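Local coordinates for Rpb7-binding protein seb1 (Schizosaccharomyces pombe 972h-, PDB 5MDT) that binds RNA polymerase II and nascent RNA to drive transcription termination, its CTD-interacting domain probably recognising the C-terminal tail of the polymerase, at residues A5-D8 with G9-S13; D67-V70 with R71-D75; H113-S116 with A117-P120; P137-L140 with E141-S145. All blocks are in the same frame, centred on the assembly; numbering follows the deposited sequence.

Contact 1: A5-D8 with G9-S13; sequences AEFD and GILDS
F7 and L11 meet one turn apart on helix 4-16, the first helix of the all-helical CTD-interacting domain. The two side chains are set at a slant to each other. L11 brings a single methyl, CD1, to the ring of F7 and comes within 3.7 Å of F7 CE2. It comes to the ring at an oblique angle. F7 CG lies anti to the backbone N (chi1 -174°) and beside the carbonyl carbon, which leans the ring toward L11. L11 differs, with CG beside its own backbone N (chi1 -65°), and this turns its methyl back toward the ring.

E6 and I10 form a second, looser pair on the neighbouring face. Here the aliphatic part of E6 does the touching, with E6 CG 4.1 Å from I10 CD1. I10 CG1 also rests against the backbone, 3.4 Å from E6 O.

F7 and L11 are buried against the neighbouring helices. F7 packs edge-to-face on F43 and touches L29 of helix 23-35, while L11 lies on Y50 of helix 40-53 and I65 of helix 59-79. I10 covers K25 and L32.

D8 OD1 lies at the edge of the F7 ring, in its plane. Its hydrogen bond goes to S46 OG, which ties this helix to helix 40-53.

The main chain keeps regular i to i+4 bonds under these pairs. L11 N gives its hydrogen to F7 O at 3.1 Å, and D12 N reaches D8 O at 2.9 Å.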
loop_
_atom_site.group_PDB
_atom_site.type_symbol
_atom_site.label_atom_id
_atom_site.label_comp_id
_atom_site.label_asym_id
_atom_site.label_seq_id
_atom_site.Cartn_x
_atom_site.Cartn_y
_atom_site.Cartn_z
ATOM N N ALA A 5 13.575 -7.730 9.048
ATOM C CA ALA A 5 13.405 -9.170 9.279
ATOM C C ALA A 5 12.056 -9.445 9.976
ATOM O O ALA A 5 11.303 -10.321 9.535
ATOM C CB ALA A 5 14.558 -9.722 10.104
ATOM N N GLU A 6 11.719 -8.647 11.013
ATOM C CA GLU A 6 10.427 -8.787 11.701
ATOM C C GLU A 6 9.266 -8.504 10.733
ATOM O O GLU A 6 8.285 -9.251 10.725
ATOM C CB GLU A 6 10.350 -7.844 12.911
ATOM C CG GLU A 6 9.057 -8.012 13.685
ATOM C CD GLU A 6 8.975 -7.513 15.115
ATOM O OE1 GLU A 6 9.875 -6.763 15.557
ATOM O OE2 GLU A 6 7.978 -7.860 15.788
ATOM N N PHE A 7 9.383 -7.429 9.930
ATOM C CA PHE A 7 8.358 -7.040 8.953
ATOM C C PHE A 7 8.089 -8.200 7.965
ATOM O O PHE A 7 6.924 -8.558 7.756
ATOM C CB PHE A 7 8.871 -5.786 8.209
ATOM C CG PHE A 7 7.913 -5.110 7.250
ATOM C CD1 PHE A 7 7.088 -4.070 7.680
ATOM C CD2 PHE A 7 7.908 -5.447 5.894
ATOM C CE1 PHE A 7 6.257 -3.395 6.776
ATOM C CE2 PHE A 7 7.100 -4.766 4.987
ATOM C CZ PHE A 7 6.265 -3.746 5.430
ATOM N N ASP A 8 9.159 -8.796 7.383
ATOM C CA ASP A 8 9.009 -9.916 6.440
ATOM C C ASP A 8 8.364 -11.139 7.120
ATOM O O ASP A 8 7.572 -11.843 6.483
ATOM C CB ASP A 8 10.367 -10.290 5.827
ATOM C CG ASP A 8 10.956 -9.215 4.930
ATOM O OD1 ASP A 8 10.202 -8.287 4.532
ATOM O OD2 ASP A 8 12.172 -9.300 4.620
ATOM N N GLY A 9 8.698 -11.360 8.398
ATOM C CA GLY A 9 8.141 -12.445 9.203
ATOM C C GLY A 9 6.653 -12.302 9.449
ATOM O O GLY A 9 5.921 -13.299 9.427
ATOM N N ILE A 10 6.179 -11.061 9.671
ATOM C CA ILE A 10 4.736 -10.782 9.830
ATOM C C ILE A 10 4.007 -11.058 8.488
ATOM O O ILE A 10 2.934 -11.665 8.480
ATOM C CB ILE A 10 4.473 -9.341 10.328
ATOM C CG1 ILE A 10 5.043 -9.159 11.760
ATOM C CG2 ILE A 10 2.950 -9.014 10.298
ATOM C CD1 ILE A 10 5.259 -7.723 12.179
ATOM N N LEU A 11 4.608 -10.624 7.379
ATOM C CA LEU A 11 4.041 -10.868 6.037
ATOM C C LEU A 11 3.940 -12.373 5.744
ATOM O O LEU A 11 2.924 -12.828 5.195
ATOM C CB LEU A 11 4.840 -10.136 4.942
ATOM C CG LEU A 11 4.826 -8.598 4.972
ATOM C CD1 LEU A 11 5.798 -8.036 3.933
ATOM C CD2 LEU A 11 3.414 -8.026 4.772
ATOM N N ASP A 12 4.954 -13.155 6.176
ATOM C CA ASP A 12 4.938 -14.626 6.055
ATOM C C ASP A 12 3.757 -15.227 6.800
ATOM O O ASP A 12 3.070 -16.084 6.241
ATOM C CB ASP A 12 6.233 -15.233 6.606
ATOM C CG ASP A 12 7.419 -15.090 5.674
ATOM O OD1 ASP A 12 7.204 -14.806 4.463
ATOM O OD2 ASP A 12 8.560 -15.281 6.141
ATOM N N SER A 13 3.508 -14.781 8.054
ATOM C CA SER A 13 2.364 -15.267 8.852
ATOM C C SER A 13 1.040 -14.905 8.167
ATOM O O SER A 13 0.148 -15.751 8.069
ATOM C CB SER A 13 2.391 -14.676 10.258
ATOM O OG SER A 13 3.524 -15.126 10.981
#

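Contact 2: D67-V70 with R71-D75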
loop_
_atom_site.group_PDB
_atom_site.type_symbol
_atom_site.label_atom_id
_atom_site.label_comp_id
_atom_site.label_asym_id
_atom_site.label_seq_id
_atom_site.Cartn_x
_atom_site.Cartn_y
_atom_site.Cartn_z
ATOM N N ASP A 67 -1.927 0.919 1.888
ATOM C CA ASP A 67 -2.668 2.108 2.263
ATOM C C ASP A 67 -2.143 2.698 3.564
ATOM O O ASP A 67 -1.885 3.903 3.642
ATOM C CB ASP A 67 -4.161 1.763 2.411
ATOM C CG ASP A 67 -4.946 2.895 3.053
ATOM O OD1 ASP A 67 -4.851 4.044 2.553
ATOM O OD2 ASP A 67 -5.564 2.659 4.127
ATOM N N SER A 68 -2.010 1.855 4.588
ATOM C CA SER A 68 -1.579 2.330 5.910
ATOM C C SER A 68 -0.148 2.867 5.857
ATOM O O SER A 68 0.130 3.948 6.380
ATOM C CB SER A 68 -1.681 1.208 6.931
ATOM O OG SER A 68 -1.336 1.679 8.222
ATOM N N ILE A 69 0.731 2.154 5.170
ATOM C CA ILE A 69 2.129 2.582 5.064
ATOM C C ILE A 69 2.281 3.895 4.269
ATOM O O ILE A 69 2.966 4.791 4.750
ATOM C CB ILE A 69 2.971 1.424 4.507
ATOM C CG1 ILE A 69 3.138 0.337 5.608
ATOM C CG2 ILE A 69 4.354 1.957 4.054
ATOM C CD1 ILE A 69 3.760 -0.949 5.138
ATOM N N VAL A 70 1.635 4.018 3.082
ATOM C CA VAL A 70 1.763 5.226 2.250
ATOM C C VAL A 70 1.228 6.463 2.977
ATOM O O VAL A 70 1.909 7.487 2.996
ATOM C CB VAL A 70 1.199 5.088 0.805
ATOM C CG1 VAL A 70 -0.335 4.998 0.775
ATOM C CG2 VAL A 70 1.697 6.227 -0.089
ATOM N N ARG A 71 0.062 6.348 3.626
ATOM C CA ARG A 71 -0.489 7.489 4.372
ATOM C C ARG A 71 0.376 7.861 5.595
ATOM O O ARG A 71 0.477 9.039 5.932
ATOM C CB ARG A 71 -1.939 7.236 4.741
ATOM C CG ARG A 71 -2.877 7.364 3.530
ATOM C CD ARG A 71 -4.353 7.387 3.913
ATOM N NE ARG A 71 -4.780 6.100 4.462
ATOM C CZ ARG A 71 -4.886 5.823 5.759
ATOM N NH1 ARG A 71 -4.647 6.761 6.669
ATOM N NH2 ARG A 71 -5.230 4.604 6.156
ATOM N N SER A 72 1.047 6.870 6.211
ATOM C CA SER A 72 1.948 7.125 7.342
ATOM C C SER A 72 3.232 7.820 6.876
ATOM O O SER A 72 3.617 8.794 7.502
ATOM C CB SER A 72 2.227 5.848 8.118
ATOM O OG SER A 72 1.043 5.445 8.789
ATOM N N PHE A 73 3.813 7.424 5.712
ATOM C CA PHE A 73 4.967 8.143 5.152
ATOM C C PHE A 73 4.560 9.567 4.766
ATOM O O PHE A 73 5.321 10.500 4.998
ATOM C CB PHE A 73 5.520 7.435 3.904
ATOM C CG PHE A 73 6.305 6.156 4.106
ATOM C CD1 PHE A 73 7.257 6.055 5.116
ATOM C CD2 PHE A 73 6.199 5.108 3.198
ATOM C CE1 PHE A 73 8.031 4.893 5.265
ATOM C CE2 PHE A 73 6.996 3.959 3.329
ATOM C CZ PHE A 73 7.906 3.859 4.358
ATOM N N GLN A 74 3.363 9.732 4.165
ATOM C CA GLN A 74 2.832 11.044 3.785
ATOM C C GLN A 74 2.720 11.945 5.030
ATOM O O GLN A 74 3.152 13.107 4.988
ATOM C CB GLN A 74 1.464 10.894 3.091
ATOM C CG GLN A 74 0.808 12.244 2.777
ATOM C CD GLN A 74 -0.611 12.172 2.281
ATOM O OE1 GLN A 74 -1.326 11.181 2.478
ATOM N NE2 GLN A 74 -1.067 13.262 1.669
ATOM N N ASP A 75 2.204 11.392 6.151
ATOM C CA ASP A 75 2.081 12.166 7.401
ATOM C C ASP A 75 3.438 12.633 7.914
ATOM O O ASP A 75 3.586 13.797 8.307
ATOM C CB ASP A 75 1.333 11.366 8.482
ATOM C CG ASP A 75 -0.136 11.140 8.200
ATOM O OD1 ASP A 75 -0.695 11.850 7.330
ATOM O OD2 ASP A 75 -0.729 10.244 8.839
#
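R71 and D67 form an i to i+4 salt bridge on helix 59-79, inside the helical bundle of the CTD-interacting domain. R71 CB starts beside the backbone and sits 3.5 Å from D67 O. CG stays close to the same carbonyl oxygen. CD then comes 3.6 Å from D67 OD1. The chain bends at this point (chi3 -67°) and turns the guanidinium back onto the carboxylate. R71 NE gives a hydrogen bond to D67 OD1 at 2.8 Å, and R71 NH2 gives one to D67 OD2 at 2.8 Å. This is a side-on, two-nitrogen grip.

Both oxygens lie close to the guanidinium plane. The carboxylate is turned out of that plane by 43°. NE meets OD1 on its syn side, whereas NH2 meets OD2 from above the carboxylate plane. D67 OD1 also accepts from W129 NE1 of helix 119-131, so the buried carboxylate is held from two helices. Without the R71 guanidinium, as with an alanine here, the D67 carboxylate would probably lose its charge partner and be freer to turn.

Away from the salt bridge, S72 uses its hydroxyl and its backbone N on one acceptor. S72 OG bonds S68 O at 3.0 Å, and S72 N reaches the same oxygen from the opposite face of the carbonyl plane. S68 OG instead pairs with T30 of helix 23-35.

I69 and F73 lie side by side and point the same way. With I69 CG2 anti to the backbone N, that methyl meets the F73 ring obliquely, 3.4 Å from CE2.

Contact 3: H113-S116 with A117-P120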
loop_
_atom_site.group_PDB
_atom_site.type_symbol
_atom_site.label_atom_id
_atom_site.label_comp_id
_atom_site.label_asym_id
_atom_site.label_seq_id
_atom_site.Cartn_x
_atom_site.Cartn_y
_atom_site.Cartn_z
ATOM N N HIS A 113 -6.815 -10.716 -10.197
ATOM C CA HIS A 113 -6.941 -11.920 -9.381
ATOM C C HIS A 113 -7.966 -11.952 -8.267
ATOM O O HIS A 113 -8.408 -13.042 -7.905
ATOM C CB HIS A 113 -5.561 -12.194 -8.742
ATOM C CG HIS A 113 -4.518 -12.512 -9.756
ATOM N ND1 HIS A 113 -4.613 -13.641 -10.557
ATOM C CD2 HIS A 113 -3.419 -11.814 -10.110
ATOM C CE1 HIS A 113 -3.567 -13.595 -11.369
ATOM N NE2 HIS A 113 -2.810 -12.523 -11.127
ATOM N N ALA A 114 -8.258 -10.810 -7.650
ATOM C CA ALA A 114 -9.104 -10.783 -6.471
ATOM C C ALA A 114 -10.554 -11.142 -6.739
ATOM O O ALA A 114 -11.050 -10.917 -7.858
ATOM C CB ALA A 114 -9.012 -9.427 -5.780
ATOM N N PRO A 115 -11.229 -11.753 -5.739
ATOM C CA PRO A 115 -12.677 -12.028 -5.901
ATOM C C PRO A 115 -13.386 -10.701 -6.195
ATOM O O PRO A 115 -13.007 -9.677 -5.631
ATOM C CB PRO A 115 -13.103 -12.575 -4.533
ATOM C CG PRO A 115 -11.864 -12.965 -3.837
ATOM C CD PRO A 115 -10.752 -12.110 -4.382
ATOM N N SER A 116 -14.376 -10.701 -7.102
ATOM C CA SER A 116 -15.102 -9.493 -7.506
ATOM C C SER A 116 -15.612 -8.632 -6.334
ATOM O O SER A 116 -15.592 -7.409 -6.449
ATOM C CB SER A 116 -16.240 -9.837 -8.461
ATOM O OG SER A 116 -15.703 -10.246 -9.712
ATOM N N ALA A 117 -16.006 -9.264 -5.203
ATOM C CA ALA A 117 -16.479 -8.612 -3.978
ATOM C C ALA A 117 -15.434 -7.676 -3.347
ATOM O O ALA A 117 -15.794 -6.789 -2.571
ATOM C CB ALA A 117 -16.898 -9.661 -2.963
ATOM N N HIS A 118 -14.141 -7.901 -3.634
ATOM C CA HIS A 118 -13.080 -7.063 -3.071
ATOM C C HIS A 118 -12.890 -5.787 -3.872
ATOM O O HIS A 118 -12.301 -4.839 -3.363
ATOM C CB HIS A 118 -11.754 -7.849 -3.009
ATOM C CG HIS A 118 -11.744 -8.916 -1.955
ATOM N ND1 HIS A 118 -10.631 -9.716 -1.757
ATOM C CD2 HIS A 118 -12.692 -9.247 -1.041
ATOM C CE1 HIS A 118 -10.928 -10.505 -0.739
ATOM N NE2 HIS A 118 -12.166 -10.262 -0.275
ATOM N N LEU A 119 -13.385 -5.748 -5.113
ATOM C CA LEU A 119 -13.140 -4.612 -6.001
ATOM C C LEU A 119 -13.778 -3.294 -5.498
ATOM O O LEU A 119 -13.069 -2.285 -5.444
ATOM C CB LEU A 119 -13.499 -4.936 -7.452
ATOM C CG LEU A 119 -12.738 -6.154 -8.030
ATOM C CD1 LEU A 119 -13.157 -6.425 -9.474
ATOM C CD2 LEU A 119 -11.201 -6.036 -7.845
ATOM N N PRO A 120 -15.007 -3.290 -4.959
ATOM C CA PRO A 120 -15.540 -2.020 -4.428
ATOM C C PRO A 120 -14.735 -1.519 -3.225
ATOM O O PRO A 120 -14.754 -0.321 -2.939
ATOM C CB PRO A 120 -16.967 -2.363 -3.989
ATOM C CG PRO A 120 -17.271 -3.688 -4.523
ATOM C CD PRO A 120 -16.014 -4.375 -4.931
#
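H118 N donates to P115 O at 2.9 Å, the shorter of two backbone hydrogen bonds in the turn that leads into helix 119-131. The second runs from L119 N to S116 O at 3.1 Å. Each joins a carbonyl to the amide three residues on, so P115-H118 and S116-L119 make two overlapping type I beta turns. Each donor stands above the carbonyl plane of its acceptor, by 41° for H118 N and by 57° for L119 N.

Outside these bonds, P115 packs on the imidazole of H118. P115 CG lies over one face of the ring, 4.2 Å from its centroid, toward the rim. This is a CH-pi contact. P115 CD is nearer to a single atom, at 3.6 Å from H118 ND1. The imidazole is brought over the proline because H118 CG sits beside its own backbone N (chi1 -72°). Were the imidazole cut back to an alanine, the proline ring would probably lose its aromatic cover, leaving a gap beside P115 CG.

A114 follows the end of helix 92-113, and the chain turns away there. H118 also touches L60 of helix 59-79, and L119 packs on M151 near the C terminus. P120 CD rests 3.4 Å from S116 O.

Contact 4: P137-L140 with E141-S145; sequences PEKL and ESLRS
S142 and E138 join across the first turns of helix 137-150 in the CTD-interacting domain. S142 OG gives a hydrogen bond to E138 O at 3.0 Å, a familiar feature of serines within helices. The backbone S142 N bonds the same oxygen at a longer 3.3 Å. The two donors come from opposite faces of the carbonyl plane, so one residue grips the oxygen twice. The hydroxyl reaches back because S142 OG lies beside its own backbone N (chi1 -57°).

E141 N bonds P137 O at 2.9 Å, an i to i+4 helical bond.

R144 lies against L140. Its CG is 3.3 Å from L140 O, and R144 N bonds that oxygen at 2.9 Å. The chain runs extended to NE, and R144 NH1 lies 4.1 Å from L140 CB. R144 NH2 makes salt bridges with D127 and E130 of the adjoining helix, which position the guanidinium.

L143 turns to another face, with CG 3.4 Å from K139 O. The inner side of the helix packs on two others, with E138 and E141 on the exposed side. L140 and R144 cover helix 119-131 at W129 and L123, while L143 covers helix 92-113 at D104 and V107.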
loop_
_atom_site.group_PDB
_atom_site.type_symbol
_atom_site.label_atom_id
_atom_site.label_comp_id
_atom_site.label_asym_id
_atom_site.label_seq_id
_atom_site.Cartn_x
_atom_site.Cartn_y
_atom_site.Cartn_z
ATOM N N PRO A 137 -4.743 13.685 -8.626
ATOM C CA PRO A 137 -6.047 13.259 -9.184
ATOM C C PRO A 137 -5.989 12.415 -10.458
ATOM O O PRO A 137 -6.853 11.556 -10.639
ATOM C CB PRO A 137 -6.788 14.581 -9.416
ATOM C CG PRO A 137 -6.143 15.545 -8.492
ATOM C CD PRO A 137 -4.700 15.151 -8.441
ATOM N N GLU A 138 -4.973 12.647 -11.321
ATOM C CA GLU A 138 -4.748 11.914 -12.578
ATOM C C GLU A 138 -4.507 10.428 -12.304
ATOM O O GLU A 138 -5.009 9.581 -13.044
ATOM C CB GLU A 138 -3.559 12.499 -13.358
ATOM C CG GLU A 138 -3.770 13.934 -13.816
ATOM C CD GLU A 138 -2.813 14.445 -14.875
ATOM O OE1 GLU A 138 -1.629 14.033 -14.873
ATOM O OE2 GLU A 138 -3.246 15.287 -15.695
ATOM N N LYS A 139 -3.758 10.117 -11.229
ATOM C CA LYS A 139 -3.489 8.742 -10.814
ATOM C C LYS A 139 -4.780 8.098 -10.328
ATOM O O LYS A 139 -5.082 6.974 -10.725
ATOM C CB LYS A 139 -2.418 8.696 -9.717
ATOM C CG LYS A 139 -1.962 7.271 -9.394
ATOM C CD LYS A 139 -1.073 7.214 -8.174
ATOM C CE LYS A 139 -0.069 6.097 -8.278
ATOM N NZ LYS A 139 1.020 6.418 -9.242
ATOM N N LEU A 140 -5.552 8.822 -9.492
ATOM C CA LEU A 140 -6.810 8.346 -8.925
ATOM C C LEU A 140 -7.889 8.097 -9.970
ATOM O O LEU A 140 -8.652 7.142 -9.822
ATOM C CB LEU A 140 -7.313 9.285 -7.817
ATOM C CG LEU A 140 -6.396 9.419 -6.593
ATOM C CD1 LEU A 140 -6.789 10.609 -5.760
ATOM C CD2 LEU A 140 -6.377 8.136 -5.753
ATOM N N GLU A 141 -7.943 8.940 -11.028
ATOM C CA GLU A 141 -8.894 8.802 -12.138
ATOM C C GLU A 141 -8.599 7.496 -12.888
ATOM O O GLU A 141 -9.526 6.725 -13.143
ATOM C CB GLU A 141 -8.826 10.022 -13.086
ATOM C CG GLU A 141 -9.856 10.002 -14.211
ATOM C CD GLU A 141 -9.582 10.885 -15.417
ATOM O OE1 GLU A 141 -10.165 10.610 -16.491
ATOM O OE2 GLU A 141 -8.799 11.858 -15.295
ATOM N N SER A 142 -7.303 7.229 -13.183
ATOM C CA SER A 142 -6.844 6.008 -13.856
ATOM C C SER A 142 -7.272 4.767 -13.070
ATOM O O SER A 142 -7.869 3.860 -13.655
ATOM C CB SER A 142 -5.326 6.011 -14.024
ATOM O OG SER A 142 -4.857 7.142 -14.739
ATOM N N LEU A 143 -7.007 4.749 -11.736
ATOM C CA LEU A 143 -7.367 3.630 -10.855
ATOM C C LEU A 143 -8.875 3.421 -10.809
ATOM O O LEU A 143 -9.327 2.287 -10.942
ATOM C CB LEU A 143 -6.823 3.810 -9.424
ATOM C CG LEU A 143 -5.313 3.927 -9.239
ATOM C CD1 LEU A 143 -4.985 4.355 -7.815
ATOM C CD2 LEU A 143 -4.589 2.623 -9.597
ATOM N N ARG A 144 -9.654 4.503 -10.626
ATOM C CA ARG A 144 -11.109 4.411 -10.584
ATOM C C ARG A 144 -11.679 3.847 -11.879
ATOM O O ARG A 144 -12.525 2.957 -11.825
ATOM C CB ARG A 144 -11.741 5.768 -10.259
ATOM C CG ARG A 144 -11.661 6.109 -8.783
ATOM C CD ARG A 144 -12.388 7.405 -8.533
ATOM N NE ARG A 144 -12.523 7.682 -7.106
ATOM C CZ ARG A 144 -12.027 8.755 -6.504
ATOM N NH1 ARG A 144 -11.360 9.668 -7.201
ATOM N NH2 ARG A 144 -12.211 8.936 -5.204
ATOM N N SER A 145 -11.188 4.333 -13.035
ATOM C CA SER A 145 -11.615 3.892 -14.372
ATOM C C SER A 145 -11.405 2.384 -14.548
ATOM O O SER A 145 -12.327 1.691 -14.983
ATOM C CB SER A 145 -10.864 4.666 -15.451
ATOM O OG SER A 145 -11.100 4.147 -16.751
#

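From the N terminus, contact 1 comes first, on helix 4-16, followed by contact 2 on helix 59-79. Contact 3 is the turn between helix 92-113 and helix 119-131, and contact 4 opens helix 137-150. All four are local and lie in series, so none nests in or crosses another. Only contact 3 closes a turn; the others lie within single helices. Contacts 1 and 2 touch directly, F7 CZ meeting I69 CD1 at 3.8 Å. Contacts 1 and 4 lie on opposite sides of the chain's centre, with centres about 31 Å apart. Helix 119-131 joins the later contacts: contact 3 leads into it, and its W129 meets both D67 and L140.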